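Local coordinates for protein chitinase (Paenibacillus sp. FPU-7, PDB 5GZT) that probably cleaves internal beta-1,4 linkages of chitin and chitodextrins, acting as an endochitinase of glycoside hydrolase family 18, at residues Q276-S281 against K526-G531; H303-F308 against Y478-T483. All coordinates share one frame; numbering follows the deposited sequence.

Contact 1: Q276-S281 against K526-G531. With FMT (formic acid), chain G.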
ATOM      1  N   GLN B 276       3.769   0.411  10.321  1.00 34.95           N
ATOM      2  CA  GLN B 276       4.261  -0.301   9.140  1.00 38.35           C
ATOM      3  C   GLN B 276       3.085  -1.005   8.411  1.00 32.89           C
ATOM      4  O   GLN B 276       1.998  -1.156   8.943  1.00 33.06           O
ATOM      5  CB  GLN B 276       5.314  -1.347   9.540  1.00 31.50           C
ATOM      6  CG  GLN B 276       6.644  -0.800  10.008  1.00 31.03           C
ATOM      7  CD  GLN B 276       7.605  -1.936  10.420  1.00 31.44           C
ATOM      8  OE1 GLN B 276       7.406  -3.104  10.064  1.00 27.11           O
ATOM      9  NE2 GLN B 276       8.650  -1.595  11.169  1.00 31.88           N
ATOM     10  N   GLY B 277       3.343  -1.466   7.194  1.00 33.88           N
ATOM     11  CA  GLY B 277       2.388  -2.299   6.471  1.00 26.69           C
ATOM     12  C   GLY B 277       1.561  -1.613   5.389  1.00 24.09           C
ATOM     13  O   GLY B 277       0.613  -2.196   4.859  1.00 26.78           O
ATOM     14  N   LYS B 278       1.941  -0.445   4.963  1.00 21.61           N
ATOM     15  CA  LYS B 278       1.176   0.172   3.884  1.00 25.17           C
ATOM     16  C   LYS B 278       1.444  -0.545   2.539  1.00 26.33           C
ATOM     17  O   LYS B 278       2.590  -0.965   2.244  1.00 25.47           O
ATOM     18  CB  LYS B 278       1.542   1.637   3.704  1.00 25.88           C
ATOM     19  CG  LYS B 278       1.009   2.588   4.755  1.00 28.80           C
ATOM     20  CD  LYS B 278       1.186   4.033   4.254  1.00 29.24           C
ATOM     21  CE  LYS B 278       2.606   4.556   4.292  1.00 29.08           C
ATOM     22  NZ  LYS B 278       2.823   4.998   5.713  1.00 33.15           N
ATOM     23  N   ILE B 279       0.396  -0.661   1.735  1.00 28.00           N
ATOM     24  CA  ILE B 279       0.521  -1.151   0.346  1.00 26.23           C
ATOM     25  C   ILE B 279      -0.130  -0.144  -0.533  1.00 24.71           C
ATOM     26  O   ILE B 279      -1.320   0.036  -0.460  1.00 27.91           O
ATOM     27  CB  ILE B 279      -0.075  -2.524   0.149  1.00 27.20           C
ATOM     28  CG1 ILE B 279       0.642  -3.552   1.057  1.00 28.08           C
ATOM     29  CG2 ILE B 279       0.099  -2.908  -1.321  1.00 28.54           C
ATOM     30  CD1 ILE B 279      -0.084  -4.877   1.127  1.00 28.28           C
ATOM     31  N   VAL B 280       0.681   0.619  -1.248  1.00 25.83           N
ATOM     32  CA  VAL B 280       0.218   1.643  -2.151  1.00 26.61           C
ATOM     33  C   VAL B 280       0.105   1.067  -3.574  1.00 25.27           C
ATOM     34  O   VAL B 280       1.107   0.784  -4.201  1.00 25.72           O
ATOM     35  CB  VAL B 280       1.158   2.833  -2.173  1.00 25.71           C
ATOM     36  CG1 VAL B 280       0.791   3.800  -3.293  1.00 25.05           C
ATOM     37  CG2 VAL B 280       1.049   3.563  -0.829  1.00 30.18           C
ATOM     38  N   SER B 281      -1.124   0.857  -4.003  1.00 26.16           N
ATOM     39  CA  SER B 281      -1.463   0.406  -5.358  1.00 26.26           C
ATOM     40  C   SER B 281      -1.780   1.565  -6.306  1.00 23.92           C
ATOM     41  O   SER B 281      -2.784   2.228  -6.134  1.00 25.68           O
ATOM     42  CB  SER B 281      -2.624  -0.597  -5.287  1.00 27.16           C
ATOM     43  OG  SER B 281      -3.141  -0.925  -6.592  1.00 24.82           O
ATOM     44  N   LYS B 526       9.334   6.381   6.938  1.00 23.01           N
ATOM     45  CA  LYS B 526       8.700   7.212   5.927  1.00 26.75           C
ATOM     46  C   LYS B 526       9.150   6.777   4.503  1.00 29.33           C
ATOM     47  O   LYS B 526       8.997   7.563   3.509  1.00 29.19           O
ATOM     48  CB  LYS B 526       9.074   8.696   6.173  1.00 29.58           C
ATOM     49  CG  LYS B 526       8.367   9.341   7.362  1.00 29.25           C
ATOM     50  CD  LYS B 526       8.582  10.843   7.458  1.00 33.89           C
ATOM     51  CE  LYS B 526       7.463  11.459   8.348  1.00 38.07           C
ATOM     52  NZ  LYS B 526       7.581  12.935   8.319  1.00 36.75           N
ATOM     53  N   LEU B 527       9.760   5.583   4.392  1.00 25.83           N
ATOM     54  CA  LEU B 527      10.239   5.129   3.074  1.00 26.45           C
ATOM     55  C   LEU B 527       9.420   3.967   2.583  1.00 27.05           C
ATOM     56  O   LEU B 527       9.432   2.879   3.222  1.00 27.56           O
ATOM     57  CB  LEU B 527      11.684   4.709   3.122  1.00 29.94           C
ATOM     58  CG  LEU B 527      12.654   5.887   3.273  1.00 28.65           C
ATOM     59  CD1 LEU B 527      14.013   5.246   3.451  1.00 27.83           C
ATOM     60  CD2 LEU B 527      12.662   6.824   2.083  1.00 27.95           C
ATOM     61  N   MET B 528       8.746   4.161   1.452  1.00 23.84           N
ATOM     62  CA  MET B 528       8.042   3.054   0.795  1.00 23.77           C
ATOM     63  C   MET B 528       8.968   2.572  -0.326  1.00 25.01           C
ATOM     64  O   MET B 528       9.559   3.345  -1.128  1.00 23.60           O
ATOM     65  CB  MET B 528       6.733   3.479   0.191  1.00 25.47           C
ATOM     66  CG  MET B 528       5.673   3.914   1.153  1.00 22.47           C
ATOM     67  SD  MET B 528       4.766   2.645   1.955  1.00 25.05           S
ATOM     68  CE  MET B 528       3.755   1.996   0.619  1.00 24.57           C
ATOM     69  N   VAL B 529       9.071   1.265  -0.384  1.00 22.95           N
ATOM     70  CA  VAL B 529       9.869   0.634  -1.413  1.00 22.32           C
ATOM     71  C   VAL B 529       9.000   0.397  -2.646  1.00 19.71           C
ATOM     72  O   VAL B 529       7.888  -0.145  -2.511  1.00 21.64           O
ATOM     73  CB  VAL B 529      10.419  -0.679  -0.852  1.00 23.53           C
ATOM     74  CG1 VAL B 529      10.924  -1.616  -1.957  1.00 23.65           C
ATOM     75  CG2 VAL B 529      11.506  -0.331   0.165  1.00 26.72           C
ATOM     76  N   GLY B 530       9.543   0.691  -3.816  1.00 21.23           N
ATOM     77  CA  GLY B 530       8.807   0.482  -5.084  1.00 19.72           C
ATOM     78  C   GLY B 530       9.066  -0.878  -5.801  1.00 18.55           C
ATOM     79  O   GLY B 530      10.190  -1.410  -5.828  1.00 16.88           O
ATOM     80  N   GLY B 531       8.003  -1.418  -6.367  1.00 17.97           N
ATOM     81  CA  GLY B 531       8.070  -2.588  -7.232  1.00 19.70           C
ATOM     82  C   GLY B 531       7.290  -2.298  -8.510  1.00 20.51           C
ATOM     83  O   GLY B 531       6.527  -1.317  -8.582  1.00 21.49           O
TER
HETATM   84  C   FMT G4005       4.417  14.226   9.268  1.00 61.39           C
HETATM   85  O1  FMT G4005       4.312  15.355   8.755  1.00 56.89           O
HETATM   86  O2  FMT G4005       5.494  13.809   9.968  1.00 49.89           O

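Contact 2: H303-F308 against Y478-T483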
ATOM      1  N   HIS B 303      -3.811   1.487   0.301  1.00 27.45           N
ATOM      2  CA  HIS B 303      -3.925   2.778  -0.374  1.00 27.81           C
ATOM      3  C   HIS B 303      -4.038   2.563  -1.870  1.00 31.50           C
ATOM      4  O   HIS B 303      -3.345   1.729  -2.422  1.00 30.02           O
ATOM      5  CB  HIS B 303      -2.704   3.627  -0.175  1.00 25.50           C
ATOM      6  CG  HIS B 303      -2.508   4.143   1.213  1.00 33.39           C
ATOM      7  ND1 HIS B 303      -2.387   3.322   2.317  1.00 33.22           N
ATOM      8  CD2 HIS B 303      -2.304   5.407   1.664  1.00 36.17           C
ATOM      9  CE1 HIS B 303      -2.143   4.060   3.383  1.00 31.19           C
ATOM     10  NE2 HIS B 303      -2.137   5.327   3.023  1.00 33.08           N
ATOM     11  N   LEU B 304      -4.855   3.372  -2.524  1.00 31.73           N
ATOM     12  CA  LEU B 304      -5.067   3.332  -3.964  1.00 29.31           C
ATOM     13  C   LEU B 304      -4.751   4.742  -4.451  1.00 30.27           C
ATOM     14  O   LEU B 304      -5.306   5.713  -3.931  1.00 33.19           O
ATOM     15  CB  LEU B 304      -6.464   2.823  -4.190  1.00 31.41           C
ATOM     16  CG  LEU B 304      -7.413   2.963  -5.396  1.00 35.27           C
ATOM     17  CD1 LEU B 304      -6.735   3.530  -6.614  1.00 39.81           C
ATOM     18  CD2 LEU B 304      -8.211   1.686  -5.621  1.00 31.16           C
ATOM     19  N   TYR B 305      -3.760   4.868  -5.321  1.00 25.54           N
ATOM     20  CA  TYR B 305      -3.368   6.165  -5.921  1.00 26.67           C
ATOM     21  C   TYR B 305      -3.953   6.233  -7.339  1.00 31.34           C
ATOM     22  O   TYR B 305      -3.616   5.372  -8.238  1.00 26.55           O
ATOM     23  CB  TYR B 305      -1.837   6.346  -6.052  1.00 24.37           C
ATOM     24  CG  TYR B 305      -1.103   6.748  -4.824  1.00 25.32           C
ATOM     25  CD1 TYR B 305      -1.649   6.550  -3.559  1.00 26.20           C
ATOM     26  CD2 TYR B 305       0.149   7.361  -4.908  1.00 27.38           C
ATOM     27  CE1 TYR B 305      -0.975   6.967  -2.438  1.00 28.50           C
ATOM     28  CE2 TYR B 305       0.820   7.770  -3.781  1.00 26.32           C
ATOM     29  CZ  TYR B 305       0.238   7.594  -2.557  1.00 25.66           C
ATOM     30  OH  TYR B 305       0.868   7.937  -1.364  1.00 28.93           O
ATOM     31  N   TYR B 306      -4.807   7.250  -7.586  1.00 31.48           N
ATOM     32  CA  TYR B 306      -5.369   7.458  -8.927  1.00 29.57           C
ATOM     33  C   TYR B 306      -4.337   8.197  -9.720  1.00 28.15           C
ATOM     34  O   TYR B 306      -3.951   9.323  -9.388  1.00 26.52           O
ATOM     35  CB  TYR B 306      -6.697   8.214  -8.900  1.00 34.40           C
ATOM     36  CG  TYR B 306      -7.425   8.260 -10.243  1.00 30.41           C
ATOM     37  CD1 TYR B 306      -8.014   7.130 -10.753  1.00 31.97           C
ATOM     38  CD2 TYR B 306      -7.504   9.422 -10.977  1.00 33.46           C
ATOM     39  CE1 TYR B 306      -8.682   7.153 -11.970  1.00 34.72           C
ATOM     40  CE2 TYR B 306      -8.196   9.473 -12.183  1.00 35.24           C
ATOM     41  CZ  TYR B 306      -8.767   8.331 -12.683  1.00 32.39           C
ATOM     42  OH  TYR B 306      -9.465   8.366 -13.862  1.00 34.11           O
ATOM     43  N   ALA B 307      -3.809   7.509 -10.752  1.00 27.10           N
ATOM     44  CA  ALA B 307      -2.720   8.001 -11.517  1.00 25.56           C
ATOM     45  C   ALA B 307      -3.228   8.408 -12.922  1.00 30.65           C
ATOM     46  O   ALA B 307      -3.344   7.554 -13.833  1.00 23.08           O
ATOM     47  CB  ALA B 307      -1.694   6.928 -11.640  1.00 29.90           C
ATOM     48  N   PHE B 308      -3.480   9.673 -13.182  1.00 27.23           N
ATOM     49  CA  PHE B 308      -2.995  10.843 -12.480  1.00 31.73           C
ATOM     50  C   PHE B 308      -3.961  12.023 -12.724  1.00 33.47           C
ATOM     51  O   PHE B 308      -4.705  12.117 -13.783  1.00 27.54           O
ATOM     52  CB  PHE B 308      -1.681  11.300 -13.087  1.00 29.74           C
ATOM     53  CG  PHE B 308      -0.526  10.332 -12.892  1.00 31.49           C
ATOM     54  CD1 PHE B 308       0.141  10.265 -11.661  1.00 30.10           C
ATOM     55  CD2 PHE B 308      -0.041   9.586 -13.947  1.00 29.98           C
ATOM     56  CE1 PHE B 308       1.215   9.438 -11.482  1.00 29.34           C
ATOM     57  CE2 PHE B 308       1.027   8.721 -13.793  1.00 30.62           C
ATOM     58  CZ  PHE B 308       1.659   8.636 -12.565  1.00 30.44           C
ATOM     59  N   TYR B 478       4.969  10.029   3.943  1.00 30.20           N
ATOM     60  CA  TYR B 478       5.994   9.112   3.400  1.00 29.50           C
ATOM     61  C   TYR B 478       6.451   9.533   2.048  1.00 28.94           C
ATOM     62  O   TYR B 478       5.802  10.359   1.352  1.00 31.65           O
ATOM     63  CB  TYR B 478       5.454   7.673   3.399  1.00 28.08           C
ATOM     64  CG  TYR B 478       4.084   7.560   2.806  1.00 31.06           C
ATOM     65  CD1 TYR B 478       2.975   7.800   3.558  1.00 28.15           C
ATOM     66  CD2 TYR B 478       3.889   7.154   1.456  1.00 30.12           C
ATOM     67  CE1 TYR B 478       1.695   7.717   3.031  1.00 28.79           C
ATOM     68  CE2 TYR B 478       2.594   7.022   0.926  1.00 29.10           C
ATOM     69  CZ  TYR B 478       1.506   7.335   1.686  1.00 31.61           C
ATOM     70  OH  TYR B 478       0.224   7.207   1.195  1.00 29.16           O
ATOM     71  N   ILE B 479       7.625   9.019   1.687  1.00 31.86           N
ATOM     72  CA  ILE B 479       8.151   9.093   0.351  1.00 29.33           C
ATOM     73  C   ILE B 479       7.976   7.703  -0.322  1.00 31.41           C
ATOM     74  O   ILE B 479       8.441   6.669   0.185  1.00 24.72           O
ATOM     75  CB  ILE B 479       9.611   9.527   0.357  1.00 31.19           C
ATOM     76  CG1 ILE B 479       9.743  10.939   0.996  1.00 30.14           C
ATOM     77  CG2 ILE B 479      10.146   9.569  -1.059  1.00 32.35           C
ATOM     78  CD1 ILE B 479      11.158  11.359   1.207  1.00 29.57           C
ATOM     79  N   ASN B 480       7.280   7.714  -1.455  1.00 27.08           N
ATOM     80  CA  ASN B 480       7.202   6.560  -2.382  1.00 28.05           C
ATOM     81  C   ASN B 480       8.403   6.451  -3.310  1.00 25.98           C
ATOM     82  O   ASN B 480       8.514   7.222  -4.269  1.00 24.99           O
ATOM     83  CB  ASN B 480       5.956   6.672  -3.215  1.00 28.20           C
ATOM     84  CG  ASN B 480       4.727   6.735  -2.384  1.00 24.93           C
ATOM     85  OD1 ASN B 480       4.054   7.758  -2.359  1.00 33.21           O
ATOM     86  ND2 ASN B 480       4.388   5.646  -1.731  1.00 24.70           N
ATOM     87  N   LEU B 481       9.324   5.528  -3.029  1.00 22.21           N
ATOM     88  CA  LEU B 481      10.544   5.445  -3.808  1.00 22.06           C
ATOM     89  C   LEU B 481      10.363   4.669  -5.099  1.00 22.84           C
ATOM     90  O   LEU B 481       9.969   3.508  -5.079  1.00 24.99           O
ATOM     91  CB  LEU B 481      11.669   4.811  -3.021  1.00 23.28           C
ATOM     92  CG  LEU B 481      12.167   5.436  -1.731  1.00 23.21           C
ATOM     93  CD1 LEU B 481      13.097   4.432  -1.009  1.00 23.00           C
ATOM     94  CD2 LEU B 481      12.906   6.724  -2.107  1.00 24.01           C
ATOM     95  N   MET B 482      10.700   5.306  -6.195  1.00 23.34           N
ATOM     96  CA  MET B 482      10.577   4.756  -7.525  1.00 24.46           C
ATOM     97  C   MET B 482      11.761   3.865  -7.834  1.00 19.69           C
ATOM     98  O   MET B 482      12.566   4.141  -8.700  1.00 19.67           O
ATOM     99  CB  MET B 482      10.378   5.872  -8.551  1.00 25.71           C
ATOM    100  CG  MET B 482       8.968   6.446  -8.418  1.00 28.60           C
ATOM    101  SD  MET B 482       8.456   7.589  -9.744  1.00 35.09           S
ATOM    102  CE  MET B 482       9.627   8.858  -9.447  1.00 25.02           C
ATOM    103  N   THR B 483      11.815   2.765  -7.080  1.00 19.08           N
ATOM    104  CA  THR B 483      12.871   1.801  -7.192  1.00 18.34           C
ATOM    105  C   THR B 483      12.567   0.796  -8.361  1.00 19.41           C
ATOM    106  O   THR B 483      12.584  -0.431  -8.149  1.00 19.07           O
ATOM    107  CB  THR B 483      13.105   1.077  -5.859  1.00 17.79           C
ATOM    108  OG1 THR B 483      11.861   0.637  -5.315  1.00 15.62           O
ATOM    109  CG2 THR B 483      13.891   2.032  -4.863  1.00 20.26           C
TER

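Contact 1: Q276-S281 against K526-G531
K278 and M528 are the residues whose CA atoms lie nearest across the two strands, 8.1 Å apart. The axes of 278-281 and 527-531 come within 8.6 Å and run in broadly the same sense, at 46° to each other. No hydrogen bond joins them, because strand 619-623 lies between: K278 and V280 pair with F620 on that strand, so the contact is made by side chains inside the barrel. M528 does most of the bridging. Bends at chi2 (-80°) and chi3 (-71°) kink its chain, which still runs toward 278-281 and ends with the methyl CE at V280, where it meets CG2 at 3.4 Å, tighter than ordinary van der Waals contact. The same CE lies 3.6 Å from the backbone O of K278. The K278 chain crosses M528 at about a right angle, its CE methylene 3.7 Å from SD. K526 NZ donates to O2 of a formic acid molecule at 2.8 Å and to the carbonyls of T473 and L476. Between the strands the chemistry is largely apolar: the thioether end of M528 fits against a valine and the aliphatic part of a lysine, and cohesion rests on close fit rather than directed bonds.

Contact 2: H303-F308 against Y478-T483
In the interior of the first family 18 TIM barrel, strand 303-308 faces strand 478-481 across the core, and H303 and Y305 meet Y478 there. The strand axes stay 12.9 Å apart and cross at 66°, so long aromatic side chains span the distance. Y305 and Y478 come from opposite directions, and the hydroxyl of Y305 donates to that of Y478, OH to OH 2.7 Å. The accepting oxygen lies at the edge of the Y305 ring, in its plane. Behind this bond the rings are close enough for apolar contact, Y305 CZ to Y478 CE2 being 4.2 Å. With CG between its backbone N and carbonyl carbon (chi1 48°), Y478 also turns a ring edge toward the face of H303 in an offset edge-to-face pair, with planes at 89° and centroids 5.9 Å apart; its OH reaches H303 CD2 at 3.1 Å. E452 ties the group together, OE1 bonding to Y478 OH and OE2 to H303 NE2, so the buried Y478 hydroxyl has two polar partners and the imidazole is fixed in rotation. A phenylalanine in place of Y305 would probably leave the Y478 hydroxyl without its donor, with E452 as its remaining hydrogen-bond partner of the two. Around this cluster, Y305 packs on V280 of strand 264-284, L364 of strand 362-368 and A454 of strand 452-457, with Y282 edge-to-face against its ring.

How the contacts relate
The centres of contacts 1 and 2 lie about 8 Å apart in the same barrel. Along the chain the order is 276-281, 303-308, 478-483, 526-531, so contact 2 is nested within the loop closed by contact 1. Strands 264-284 and 303-312 are paired neighbours, as are 478-481 and 527-532: K526 O accepts a probable hydrogen bond from I479 N (2.7 Å), and G530 O meets T483 OG1. The two contacts meet at K278, whose CE packs on Y478 CD1 at 3.3 Å and whose CD lies against the H303 ring. Both lie in the barrel interior and touch through K278, linking early and late strands of the family 18 TIM barrel.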